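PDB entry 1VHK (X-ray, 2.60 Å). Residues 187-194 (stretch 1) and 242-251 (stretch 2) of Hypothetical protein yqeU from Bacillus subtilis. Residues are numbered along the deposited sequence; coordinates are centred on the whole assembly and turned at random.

Stretch 1 187-194: AFSAIVSS
Stretch 2, residues 242-251: YALSAISYQT

Stretch 1 is helical through Ser193; stretch 2 lies wholly within a helix. Their axes approach to 10.3 Å, and their N-to-C directions differ by 53° (signed crossing angle -53°). The CA atoms of Val192 and Ile247 lie 6.7 Å apart, those of Ser193 and Gln250 6.9 Å, and those of Phe188 and Ala243 9.1 Å, so the helices diverge toward Phe188. No hydrogen bond joins them; the contact is packing, burying 325 Å².

Tyr242 (chi1 t) makes no contact. Ala243 is small and leaves room for the ring of Phe188 (chi1 t, chi2 79°), whose CZ lies 4.1 Å from Ala243 CB. Leu244 points away, and Ser245 is out of reach. Ala246 points toward stretch 1; its CB meets the ring edge, 4.0 Å from Phe188 CE2.

Ile247 (chi1 m, chi2 143°) starts sideways, but its end comes nearer. Its CD1 is 3.9 Å from Phe188 CZ, and its CG1 is 3.6 Å from CG1 of Val192 (chi1 t). These two beta-branched side chains pack directly against each other, next to the Phe188 ring.

Ser248 and Tyr249 are out of reach. Gln250 (t, p, chi3 -139°) packs its CG 4.1 Å from Val192 CG1. Its OE1 lies 3.5 Å from Ser193 CB, while Ser193 OG (chi1 p) bonds back to Ser189 O at 2.5 Å. Thr251 OG1 (chi1 p) donates to Ile247 O at 2.6 Å. The helix has a wider pi-type turn at 249-251.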

ATOM      1  N   ALA A 187       1.405  15.332  14.388  1.00 43.15           N
ATOM      2  CA  ALA A 187       0.036  15.720  14.246  1.00 41.10           C
ATOM      3  C   ALA A 187      -0.810  14.622  13.582  1.00 38.65           C
ATOM      4  O   ALA A 187      -2.013  14.584  13.827  1.00 39.20           O
ATOM      5  CB  ALA A 187      -0.041  16.985  13.369  1.00 42.65           C
ATOM      6  N   PHE A 188      -0.168  13.808  12.750  1.00 34.08           N
ATOM      7  CA  PHE A 188      -0.810  12.803  11.963  1.00 30.34           C
ATOM      8  C   PHE A 188      -1.753  11.902  12.679  1.00 27.70           C
ATOM      9  O   PHE A 188      -2.944  11.880  12.289  1.00 25.58           O
ATOM     10  CB  PHE A 188       0.158  12.039  11.049  1.00 30.64           C
ATOM     11  CG  PHE A 188      -0.473  11.258   9.937  1.00 27.54           C
ATOM     12  CD1 PHE A 188      -0.896  11.873   8.773  1.00 29.28           C
ATOM     13  CD2 PHE A 188      -0.633   9.877  10.041  1.00 25.80           C
ATOM     14  CE1 PHE A 188      -1.454  11.146   7.726  1.00 28.90           C
ATOM     15  CE2 PHE A 188      -1.155   9.148   8.998  1.00 24.60           C
ATOM     16  CZ  PHE A 188      -1.586   9.772   7.846  1.00 25.41           C
ATOM     17  N   SER A 189      -1.362  11.120  13.682  1.00 29.67           N
ATOM     18  CA  SER A 189      -2.384  10.260  14.326  1.00 31.50           C
ATOM     19  C   SER A 189      -3.500  11.085  14.942  1.00 32.17           C
ATOM     20  O   SER A 189      -4.656  10.636  14.915  1.00 32.83           O
ATOM     21  CB  SER A 189      -1.832   9.295  15.347  1.00 30.75           C
ATOM     22  OG  SER A 189      -0.910   9.983  16.178  1.00 39.12           O
ATOM     23  N   ALA A 190      -3.209  12.282  15.444  1.00 33.35           N
ATOM     24  CA  ALA A 190      -4.247  13.118  16.034  1.00 33.24           C
ATOM     25  C   ALA A 190      -5.252  13.535  14.983  1.00 34.71           C
ATOM     26  O   ALA A 190      -6.461  13.399  15.196  1.00 36.15           O
ATOM     27  CB  ALA A 190      -3.655  14.354  16.709  1.00 31.41           C
ATOM     28  N   ILE A 191      -4.764  14.112  13.867  1.00 35.03           N
ATOM     29  CA  ILE A 191      -5.751  14.590  12.900  1.00 36.80           C
ATOM     30  C   ILE A 191      -6.550  13.419  12.367  1.00 38.03           C
ATOM     31  O   ILE A 191      -7.776  13.365  12.425  1.00 38.65           O
ATOM     32  CB  ILE A 191      -5.200  15.522  11.848  1.00 39.95           C
ATOM     33  CG1 ILE A 191      -5.046  14.858  10.474  1.00 40.99           C
ATOM     34  CG2 ILE A 191      -3.909  16.209  12.250  1.00 37.39           C
ATOM     35  CD1 ILE A 191      -6.338  14.886   9.675  1.00 42.29           C
ATOM     36  N   VAL A 192      -5.859  12.342  11.956  1.00 38.24           N
ATOM     37  CA  VAL A 192      -6.582  11.208  11.389  1.00 36.38           C
ATOM     38  C   VAL A 192      -7.554  10.619  12.374  1.00 36.92           C
ATOM     39  O   VAL A 192      -8.714  10.358  11.995  1.00 38.52           O
ATOM     40  CB  VAL A 192      -5.624  10.171  10.789  1.00 33.41           C
ATOM     41  CG1 VAL A 192      -6.339   8.866  10.478  1.00 32.70           C
ATOM     42  CG2 VAL A 192      -4.988  10.739   9.530  1.00 27.39           C
ATOM     43  N   SER A 193      -7.209  10.501  13.650  1.00 36.29           N
ATOM     44  CA  SER A 193      -8.152   9.916  14.605  1.00 36.64           C
ATOM     45  C   SER A 193      -9.262  10.863  15.008  1.00 36.20           C
ATOM     46  O   SER A 193     -10.308  10.408  15.523  1.00 35.78           O
ATOM     47  CB  SER A 193      -7.464   9.241  15.761  1.00 38.47           C
ATOM     48  OG  SER A 193      -6.538  10.075  16.422  1.00 42.38           O
ATOM     49  N   SER A 194      -9.175  12.147  14.676  1.00 35.64           N
ATOM     50  CA  SER A 194     -10.232  13.095  14.967  1.00 36.18           C
ATOM     51  C   SER A 194     -11.156  13.375  13.793  1.00 36.92           C
ATOM     52  O   SER A 194     -12.009  14.282  13.890  1.00 36.49           O
ATOM     53  CB  SER A 194      -9.602  14.417  15.447  1.00 39.31           C
ATOM     54  OG  SER A 194      -9.299  15.264  14.335  1.00 42.18           O
ATOM     55  N   TYR A 242       2.266   4.499   2.818  1.00 24.21           N
ATOM     56  CA  TYR A 242       2.294   4.494   4.277  1.00 25.67           C
ATOM     57  C   TYR A 242       1.076   5.237   4.830  1.00 26.82           C
ATOM     58  O   TYR A 242       0.315   4.760   5.685  1.00 25.40           O
ATOM     59  CB  TYR A 242       3.573   5.229   4.714  1.00 26.55           C
ATOM     60  CG  TYR A 242       3.773   5.379   6.191  1.00 27.85           C
ATOM     61  CD1 TYR A 242       4.694   4.561   6.839  1.00 28.91           C
ATOM     62  CD2 TYR A 242       3.072   6.321   6.952  1.00 27.48           C
ATOM     63  CE1 TYR A 242       4.910   4.665   8.201  1.00 30.57           C
ATOM     64  CE2 TYR A 242       3.269   6.424   8.312  1.00 28.99           C
ATOM     65  CZ  TYR A 242       4.193   5.600   8.932  1.00 31.51           C
ATOM     66  OH  TYR A 242       4.422   5.684  10.289  1.00 31.64           O
ATOM     67  N   ALA A 243       0.920   6.490   4.352  1.00 26.03           N
ATOM     68  CA  ALA A 243      -0.214   7.284   4.791  1.00 26.31           C
ATOM     69  C   ALA A 243      -1.550   6.591   4.588  1.00 25.20           C
ATOM     70  O   ALA A 243      -2.389   6.646   5.489  1.00 26.66           O
ATOM     71  CB  ALA A 243      -0.247   8.648   4.098  1.00 25.57           C
ATOM     72  N   LEU A 244      -1.826   5.974   3.433  1.00 23.89           N
ATOM     73  CA  LEU A 244      -3.170   5.414   3.259  1.00 23.23           C
ATOM     74  C   LEU A 244      -3.306   4.180   4.176  1.00 23.70           C
ATOM     75  O   LEU A 244      -4.379   3.935   4.701  1.00 24.85           O
ATOM     76  CB  LEU A 244      -3.529   5.047   1.879  1.00 22.60           C
ATOM     77  CG  LEU A 244      -4.123   5.880   0.798  1.00 24.38           C
ATOM     78  CD1 LEU A 244      -4.810   7.125   1.290  1.00 17.70           C
ATOM     79  CD2 LEU A 244      -3.115   6.162  -0.326  1.00 16.89           C
ATOM     80  N   SER A 245      -2.236   3.408   4.259  1.00 21.57           N
ATOM     81  CA  SER A 245      -2.197   2.214   5.056  1.00 21.01           C
ATOM     82  C   SER A 245      -2.395   2.527   6.528  1.00 20.74           C
ATOM     83  O   SER A 245      -3.238   1.873   7.154  1.00 22.58           O
ATOM     84  CB  SER A 245      -0.881   1.432   4.837  1.00 22.86           C
ATOM     85  OG  SER A 245      -0.793   1.066   3.457  1.00 16.64           O
ATOM     86  N   ALA A 246      -1.784   3.575   7.041  1.00 20.71           N
ATOM     87  CA  ALA A 246      -2.008   3.997   8.428  1.00 19.69           C
ATOM     88  C   ALA A 246      -3.457   4.419   8.621  1.00 20.70           C
ATOM     89  O   ALA A 246      -4.107   3.981   9.580  1.00 21.69           O
ATOM     90  CB  ALA A 246      -1.038   5.113   8.791  1.00 18.99           C
ATOM     91  N   ILE A 247      -4.040   5.184   7.693  1.00 20.01           N
ATOM     92  CA  ILE A 247      -5.449   5.601   7.883  1.00 19.87           C
ATOM     93  C   ILE A 247      -6.348   4.384   7.991  1.00 20.83           C
ATOM     94  O   ILE A 247      -7.279   4.295   8.817  1.00 16.95           O
ATOM     95  CB  ILE A 247      -5.857   6.604   6.797  1.00 15.57           C
ATOM     96  CG1 ILE A 247      -5.293   7.976   7.107  1.00 14.25           C
ATOM     97  CG2 ILE A 247      -7.370   6.719   6.616  1.00 15.06           C
ATOM     98  CD1 ILE A 247      -4.823   8.797   5.931  1.00 16.87           C
ATOM     99  N   SER A 248      -6.087   3.381   7.141  1.00 22.32           N
ATOM    100  CA  SER A 248      -6.837   2.144   7.159  1.00 25.92           C
ATOM    101  C   SER A 248      -6.702   1.421   8.502  1.00 27.32           C
ATOM    102  O   SER A 248      -7.710   0.973   9.075  1.00 27.07           O
ATOM    103  CB  SER A 248      -6.414   1.202   6.044  1.00 26.68           C
ATOM    104  OG  SER A 248      -6.920  -0.113   6.250  1.00 27.75           O
ATOM    105  N   TYR A 249      -5.477   1.417   9.032  1.00 26.90           N
ATOM    106  CA  TYR A 249      -5.232   0.739  10.301  1.00 26.00           C
ATOM    107  C   TYR A 249      -6.023   1.376  11.430  1.00 27.70           C
ATOM    108  O   TYR A 249      -6.656   0.707  12.249  1.00 25.92           O
ATOM    109  CB  TYR A 249      -3.739   0.737  10.584  1.00 25.44           C
ATOM    110  CG  TYR A 249      -3.401   0.122  11.930  1.00 25.39           C
ATOM    111  CD1 TYR A 249      -3.332  -1.252  12.120  1.00 23.04           C
ATOM    112  CD2 TYR A 249      -3.217   0.966  13.020  1.00 26.14           C
ATOM    113  CE1 TYR A 249      -3.058  -1.785  13.356  1.00 24.57           C
ATOM    114  CE2 TYR A 249      -2.941   0.448  14.256  1.00 28.20           C
ATOM    115  CZ  TYR A 249      -2.846  -0.923  14.421  1.00 28.02           C
ATOM    116  OH  TYR A 249      -2.525  -1.387  15.680  1.00 27.94           O
ATOM    117  N   GLN A 250      -6.006   2.704  11.474  1.00 28.30           N
ATOM    118  CA  GLN A 250      -6.689   3.496  12.458  1.00 29.31           C
ATOM    119  C   GLN A 250      -8.202   3.490  12.336  1.00 30.41           C
ATOM    120  O   GLN A 250      -8.927   3.356  13.334  1.00 31.86           O
ATOM    121  CB  GLN A 250      -6.193   4.962  12.376  1.00 29.61           C
ATOM    122  CG  GLN A 250      -7.063   5.884  13.236  1.00 34.75           C
ATOM    123  CD  GLN A 250      -6.702   5.765  14.710  1.00 37.36           C
ATOM    124  OE1 GLN A 250      -7.566   5.739  15.566  1.00 40.96           O
ATOM    125  NE2 GLN A 250      -5.417   5.721  15.031  1.00 37.90           N
ATOM    126  N   THR A 251      -8.725   3.801  11.157  1.00 32.01           N
ATOM    127  CA  THR A 251     -10.168   3.882  10.960  1.00 31.97           C
ATOM    128  C   THR A 251     -10.827   2.543  10.718  1.00 32.58           C
ATOM    129  O   THR A 251     -12.047   2.483  10.899  1.00 34.24           O
ATOM    130  CB  THR A 251     -10.546   4.856   9.824  1.00 30.88           C
ATOM    131  OG1 THR A 251      -9.898   4.424   8.617  1.00 31.09           O
ATOM    132  CG2 THR A 251     -10.121   6.280  10.138  1.00 24.93           C
TER